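Local atomic coordinates of putative oxidoreductase FAD-binding subunit (Sulfolobus tokodaii, PDB entry 4ZOH), a protein that binds flavin-adenine dinucleotide and probably serves as the electron-transferring flavoprotein subunit of a molybdopterin-dependent oxidoreductase complex. Residues Phe146-Asp149 and Met150-Asp154; Ala257-Lys260 and Lys261-Lys265; Val264-Leu267 and Thr268-Ile272. All coordinates share one frame; numbering follows the deposited sequence.

Interaction 1: Phe146-Asp149 and Met150-Asp154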
# COMPACT_ATOMS: atom_id res chain seq x y z
N PHE B 146 -22.46 11.87 -50.27
CA PHE B 146 -21.61 12.15 -49.11
C PHE B 146 -20.74 10.93 -48.77
O PHE B 146 -19.53 11.06 -48.46
CB PHE B 146 -22.47 12.59 -47.94
CG PHE B 146 -21.71 12.83 -46.68
CD1 PHE B 146 -20.98 14.02 -46.49
CD2 PHE B 146 -21.73 11.89 -45.64
CE1 PHE B 146 -20.27 14.25 -45.32
CE2 PHE B 146 -21.02 12.11 -44.47
CZ PHE B 146 -20.30 13.30 -44.30
N ALA B 147 -21.33 9.76 -48.93
CA ALA B 147 -20.65 8.53 -48.61
C ALA B 147 -19.79 8.04 -49.77
O ALA B 147 -20.11 7.08 -50.45
CB ALA B 147 -21.65 7.47 -48.11
N LYS B 148 -18.66 8.71 -49.97
CA LYS B 148 -17.75 8.41 -51.08
C LYS B 148 -17.18 6.98 -51.10
O LYS B 148 -16.99 6.43 -52.17
CB LYS B 148 -16.63 9.43 -51.12
CG LYS B 148 -17.10 10.86 -51.42
CD LYS B 148 -15.97 11.90 -51.36
CE LYS B 148 -14.74 11.56 -52.20
NZ LYS B 148 -13.47 11.84 -51.46
N ASP B 149 -16.91 6.37 -49.95
CA ASP B 149 -16.36 4.98 -49.90
C ASP B 149 -16.29 4.59 -48.40
O ASP B 149 -16.51 5.45 -47.55
CB ASP B 149 -14.96 4.93 -50.57
CG ASP B 149 -14.49 3.51 -50.95
OD1 ASP B 149 -15.08 2.45 -50.65
OD2 ASP B 149 -13.41 3.46 -51.54
N MET B 150 -16.05 3.33 -48.05
CA MET B 150 -15.83 3.00 -46.65
C MET B 150 -14.88 4.05 -46.03
O MET B 150 -13.87 4.41 -46.65
CB MET B 150 -15.29 1.58 -46.47
CG MET B 150 -14.09 1.23 -47.34
SD MET B 150 -13.70 -0.45 -46.98
CE MET B 150 -12.51 -0.80 -48.29
N PHE B 151 -15.27 4.60 -44.87
CA PHE B 151 -14.43 5.49 -44.06
C PHE B 151 -14.08 6.77 -44.80
O PHE B 151 -13.20 7.52 -44.36
CB PHE B 151 -13.16 4.76 -43.55
CG PHE B 151 -13.44 3.50 -42.76
CD1 PHE B 151 -13.98 3.57 -41.48
CD2 PHE B 151 -13.15 2.23 -43.31
CE1 PHE B 151 -14.26 2.39 -40.75
CE2 PHE B 151 -13.43 1.05 -42.60
CZ PHE B 151 -13.99 1.14 -41.31
N THR B 152 -14.76 7.03 -45.92
CA THR B 152 -14.39 8.17 -46.78
C THR B 152 -15.59 9.10 -47.04
O THR B 152 -16.25 8.96 -48.07
CB THR B 152 -13.76 7.70 -48.10
OG1 THR B 152 -12.88 6.62 -47.83
CG2 THR B 152 -12.94 8.83 -48.79
N PRO B 153 -15.87 10.02 -46.09
CA PRO B 153 -16.92 11.02 -46.24
C PRO B 153 -16.49 12.13 -47.19
O PRO B 153 -15.31 12.27 -47.45
CB PRO B 153 -17.07 11.57 -44.82
CG PRO B 153 -15.67 11.48 -44.27
CD PRO B 153 -15.14 10.18 -44.81
N ASP B 154 -17.45 12.90 -47.69
CA ASP B 154 -17.20 14.04 -48.59
C ASP B 154 -17.04 15.27 -47.71
O ASP B 154 -17.95 16.13 -47.58
CB ASP B 154 -18.37 14.21 -49.58
CG ASP B 154 -18.34 15.56 -50.32
OD1 ASP B 154 -17.26 15.97 -50.79
OD2 ASP B 154 -19.40 16.22 -50.40
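A tight beta hairpin carries this contact: strand 147-149 turns back on strand 152-153 through a type II beta turn from Asp149 to Thr152, just after the short helix that ends at Phe146. Thr152 N donates to Asp149 O at 2.9 Å, standing above the carbonyl plane rather than on a lone pair, and Asp149 N returns a longer bond to Thr152 O. Lys148 and Asp149 both face Thr152, together a classic beta bulge beside the turn. Within the turn, Thr152 OG1 reaches back to Met150 O at 2.7 Å. The Asp149 carboxylate lies beside the Met150 side chain: with CG anti to the backbone N (chi1 -163°), OD1 receives Met150 N at 2.9 Å from above the carboxylate plane, while Asn214 bonds the same oxygen from outside the hairpin. At the other end, Asp154 N makes a weak bond to Phe146 O and lies over one face of the Phe146 ring, offset toward its rim. CZ of that ring also meets Pro153 CB at 3.7 Å, and Val130, Ile132 and Val141 of the neighbouring sheet pack against the aromatic side chain. The bent Lys148 chain lays its CD across Asp154, 3.8 Å from CB, whereas the carboxylate of Asp154 forms its salt bridge with Arg139. The chemistry is therefore divided: polar bonds fix the turn, while the buried Phe146 ring packs the base of the hairpin against strands 129-134 and 137-142, with its side chain about 7 Å from the bound FAD.

Interaction 2: Ala257-Lys260 and Lys261-Lys265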
# COMPACT_ATOMS: atom_id res chain seq x y z
N ALA B 257 -19.15 -14.58 -47.26
CA ALA B 257 -19.84 -13.72 -48.24
C ALA B 257 -21.13 -14.35 -48.75
O ALA B 257 -22.14 -13.67 -48.95
CB ALA B 257 -18.93 -13.36 -49.41
N GLU B 258 -21.11 -15.67 -48.92
CA GLU B 258 -22.28 -16.37 -49.40
C GLU B 258 -23.43 -16.42 -48.38
O GLU B 258 -24.60 -16.33 -48.75
CB GLU B 258 -21.91 -17.80 -49.82
CG GLU B 258 -23.06 -18.54 -50.50
CD GLU B 258 -22.72 -19.97 -50.88
OE1 GLU B 258 -21.62 -20.46 -50.49
OE2 GLU B 258 -23.56 -20.60 -51.56
N TYR B 259 -23.07 -16.64 -47.12
CA TYR B 259 -24.03 -16.66 -46.05
C TYR B 259 -24.71 -15.29 -45.89
O TYR B 259 -25.93 -15.24 -45.72
CB TYR B 259 -23.41 -17.12 -44.73
CG TYR B 259 -24.24 -16.75 -43.53
CD1 TYR B 259 -25.33 -17.57 -43.11
CD2 TYR B 259 -23.94 -15.57 -42.78
CE1 TYR B 259 -26.07 -17.25 -41.97
CE2 TYR B 259 -24.69 -15.23 -41.64
CZ TYR B 259 -25.75 -16.06 -41.25
OH TYR B 259 -26.49 -15.74 -40.17
N LYS B 260 -23.92 -14.23 -46.01
CA LYS B 260 -24.36 -12.88 -45.85
C LYS B 260 -25.37 -12.50 -46.94
O LYS B 260 -26.37 -11.85 -46.65
CB LYS B 260 -23.17 -11.93 -45.88
CG LYS B 260 -22.40 -11.84 -44.56
CD LYS B 260 -21.11 -11.10 -44.79
CE LYS B 260 -20.20 -11.14 -43.58
NZ LYS B 260 -19.33 -9.94 -43.76
N LYS B 261 -25.06 -12.87 -48.19
CA LYS B 261 -25.91 -12.62 -49.35
C LYS B 261 -27.27 -13.30 -49.11
O LYS B 261 -28.29 -12.67 -49.20
CB LYS B 261 -25.24 -13.14 -50.61
CG LYS B 261 -25.76 -12.54 -51.88
CD LYS B 261 -25.30 -13.38 -53.07
CE LYS B 261 -25.77 -12.79 -54.40
NZ LYS B 261 -25.01 -11.58 -54.81
N LYS B 262 -27.25 -14.58 -48.71
CA LYS B 262 -28.44 -15.31 -48.31
C LYS B 262 -29.19 -14.62 -47.19
O LYS B 262 -30.43 -14.48 -47.27
CB LYS B 262 -28.14 -16.78 -47.96
CG LYS B 262 -27.67 -17.64 -49.15
CD LYS B 262 -27.17 -19.03 -48.76
CE LYS B 262 -28.30 -19.90 -48.20
NZ LYS B 262 -27.85 -21.17 -47.55
N MET B 263 -28.46 -14.11 -46.19
CA MET B 263 -29.12 -13.36 -45.12
C MET B 263 -29.79 -12.08 -45.58
O MET B 263 -30.74 -11.65 -44.93
CB MET B 263 -28.21 -13.13 -43.91
CG MET B 263 -27.84 -14.46 -43.30
SD MET B 263 -29.19 -15.48 -42.71
CE MET B 263 -29.38 -16.81 -43.94
N VAL B 264 -29.34 -11.48 -46.69
CA VAL B 264 -30.03 -10.29 -47.19
C VAL B 264 -31.51 -10.65 -47.50
O VAL B 264 -32.46 -9.91 -47.13
CB VAL B 264 -29.31 -9.65 -48.36
CG1 VAL B 264 -30.19 -8.65 -49.11
CG2 VAL B 264 -28.06 -8.96 -47.85
N LYS B 265 -31.70 -11.82 -48.12
CA LYS B 265 -33.04 -12.27 -48.45
C LYS B 265 -33.85 -12.51 -47.18
O LYS B 265 -34.99 -12.08 -47.10
CB LYS B 265 -33.02 -13.52 -49.35
CG LYS B 265 -34.35 -14.28 -49.35
CD LYS B 265 -34.14 -15.73 -49.77
CE LYS B 265 -34.61 -15.91 -51.18
NZ LYS B 265 -36.06 -16.22 -51.03
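Met263 lies across the Tyr259 ring one helical turn further on, and its side chain can be followed atom by atom. CB sits near the carbonyl oxygens of the preceding turn, 3.6 Å from Tyr259 O. From there CG, anti to the carbonyl carbon (chi1 -63°), passes over one face of the ring, offset toward the rim, and makes a CH-pi contact 3.6 Å from the ring centroid. A bend at chi2 then carries SD to an oblique Met-aromatic position, 4.3 Å from the same centroid, and CE ends 3.9 Å from Tyr259 CE1. In the backbone that carries the pair, Met263 N donates to Tyr259 O at 2.8 Å, one of four consecutive backbone bonds of the helix. The Tyr259 hydroxyl is hydrogen-bonded to the backbone of another protein chain, and both side chains also touch Leu179 of strand 173-179. With an alanine here in place of Tyr259, the Met263 thioether is likely to lose its aromatic partner, and the neighbouring backbone its hydroxyl. Elsewhere round the helix, Lys260 NZ and Lys261 NZ bond to the backbone oxygens of Thr250 and Met244. Such an i to i+4 tyrosine-methionine pair is a Met-aromatic motif along an alpha helix, here in the CO dehydrogenase flavoprotein C-terminal domain.

Interaction 3: Val264-Leu267 and Thr268-Ile272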
# COMPACT_ATOMS: atom_id res chain seq x y z
N VAL B 264 -29.34 -11.48 -46.69
CA VAL B 264 -30.03 -10.29 -47.19
C VAL B 264 -31.51 -10.65 -47.50
O VAL B 264 -32.46 -9.91 -47.13
CB VAL B 264 -29.31 -9.65 -48.36
CG1 VAL B 264 -30.19 -8.65 -49.11
CG2 VAL B 264 -28.06 -8.96 -47.85
N LYS B 265 -31.70 -11.82 -48.12
CA LYS B 265 -33.04 -12.27 -48.45
C LYS B 265 -33.85 -12.51 -47.18
O LYS B 265 -34.99 -12.08 -47.10
CB LYS B 265 -33.02 -13.52 -49.35
CG LYS B 265 -34.35 -14.28 -49.35
CD LYS B 265 -34.14 -15.73 -49.77
CE LYS B 265 -34.61 -15.91 -51.18
NZ LYS B 265 -36.06 -16.22 -51.03
N VAL B 266 -33.27 -13.20 -46.21
CA VAL B 266 -33.97 -13.51 -44.98
C VAL B 266 -34.43 -12.20 -44.26
O VAL B 266 -35.60 -12.10 -43.85
CB VAL B 266 -33.14 -14.47 -44.09
CG1 VAL B 266 -33.83 -14.66 -42.77
CG2 VAL B 266 -32.94 -15.85 -44.81
N LEU B 267 -33.54 -11.19 -44.20
CA LEU B 267 -33.81 -9.96 -43.45
C LEU B 267 -34.75 -8.99 -44.17
O LEU B 267 -35.55 -8.36 -43.51
CB LEU B 267 -32.54 -9.22 -42.95
CG LEU B 267 -31.49 -9.74 -41.92
CD1 LEU B 267 -30.81 -8.64 -41.08
CD2 LEU B 267 -31.92 -10.90 -41.06
N THR B 268 -34.62 -8.88 -45.50
CA THR B 268 -35.63 -8.21 -46.34
C THR B 268 -37.02 -8.84 -46.11
O THR B 268 -37.97 -8.14 -45.81
CB THR B 268 -35.25 -8.27 -47.80
OG1 THR B 268 -33.95 -7.68 -47.92
CG2 THR B 268 -36.17 -7.47 -48.67
N LYS B 269 -37.12 -10.16 -46.15
CA LYS B 269 -38.44 -10.75 -45.88
C LYS B 269 -38.95 -10.37 -44.49
O LYS B 269 -40.15 -10.03 -44.34
CB LYS B 269 -38.45 -12.28 -46.09
CG LYS B 269 -39.81 -12.91 -46.06
CD LYS B 269 -39.72 -14.41 -46.35
CE LYS B 269 -41.04 -15.09 -45.98
NZ LYS B 269 -41.18 -16.45 -46.54
N ARG B 270 -38.07 -10.48 -43.46
CA ARG B 270 -38.46 -10.13 -42.05
C ARG B 270 -38.91 -8.64 -42.01
O ARG B 270 -39.92 -8.33 -41.44
CB ARG B 270 -37.28 -10.34 -41.10
CG ARG B 270 -37.02 -11.78 -40.73
CD ARG B 270 -35.66 -11.91 -40.05
NE ARG B 270 -35.62 -13.22 -39.39
CZ ARG B 270 -34.82 -13.58 -38.38
NH1 ARG B 270 -33.93 -12.74 -37.84
NH2 ARG B 270 -34.95 -14.82 -37.91
N ALA B 271 -38.22 -7.79 -42.76
CA ALA B 271 -38.49 -6.33 -42.79
C ALA B 271 -39.88 -6.00 -43.39
O ALA B 271 -40.69 -5.32 -42.73
CB ALA B 271 -37.39 -5.62 -43.53
N ILE B 272 -40.17 -6.55 -44.59
CA ILE B 272 -41.48 -6.37 -45.24
C ILE B 272 -42.57 -6.84 -44.27
O ILE B 272 -43.47 -6.07 -43.91
CB ILE B 272 -41.52 -7.13 -46.59
CG1 ILE B 272 -40.36 -6.74 -47.45
CG2 ILE B 272 -42.77 -6.83 -47.39
CD1 ILE B 272 -40.13 -7.71 -48.58
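Arg270 runs its extended chain alongside Val266, the two side chains pointing the same way, and crosses Leu267 at a slant. Its CG anti to the carbonyl carbon (chi1 -78°) starts the chain back along the preceding turn, where CG passes 3.4 Å from Val266 O. Beyond it, CD meets Leu267 CD2 at 4.0 Å, and NE lies 4.1 Å from Val266 CG1, leaving both hydrocarbon branches oblique to the guanidinium. Outside the two segments, Arg270 NH2 forms a salt bridge with an acidic side chain of another protein chain, so the apolar part of the arginine packs on its own helix while its charge serves the subunit interface. All this belongs to helix 257-276, which packs against strands 173-179 and 189-198 and against helix 233-243 in the C-terminal domain. Toward that helix, Thr268 doubles its grip on the turn before: Thr268 N and Thr268 OG1 both donate to Val264 O, at 2.9 Å and 2.8 Å, from opposite faces of the carbonyl plane. The buried hydroxyl is thereby satisfied within the helix itself, and the rest of Thr268 touches Ala243 and Val191. Leu267, whose carbonyl accepts Ala271 N, reaches Val191 and Leu179 on the sheet. Lys265 NZ forms a salt bridge with Glu237 OE2 on helix 233-243, and Lys269 NZ makes a long, weak ion pair with the other oxygen, OE1.

Along the chain, interaction 1 closes before interactions 2 and 3, which overlap at Val264 and Lys265; the path runs from the FAD-binding domain into the C-terminal domain. Interaction 1, a hairpin beside the sheet of the first, lies about 24 Å from interaction 2 and about 26 Å from interaction 3, centre to centre, and touches neither. Interactions 2 and 3 are successive turns of helix 257-276, their centres about 11 Å apart. That helix lies on strands 173-179 and 189-198, and residues of both contacts also touch a chain of another protein. The example thus shows one principle at two sites: short-range contacts order a hairpin near the bound FAD and, on the helix, probably help to set a face that meets another subunit.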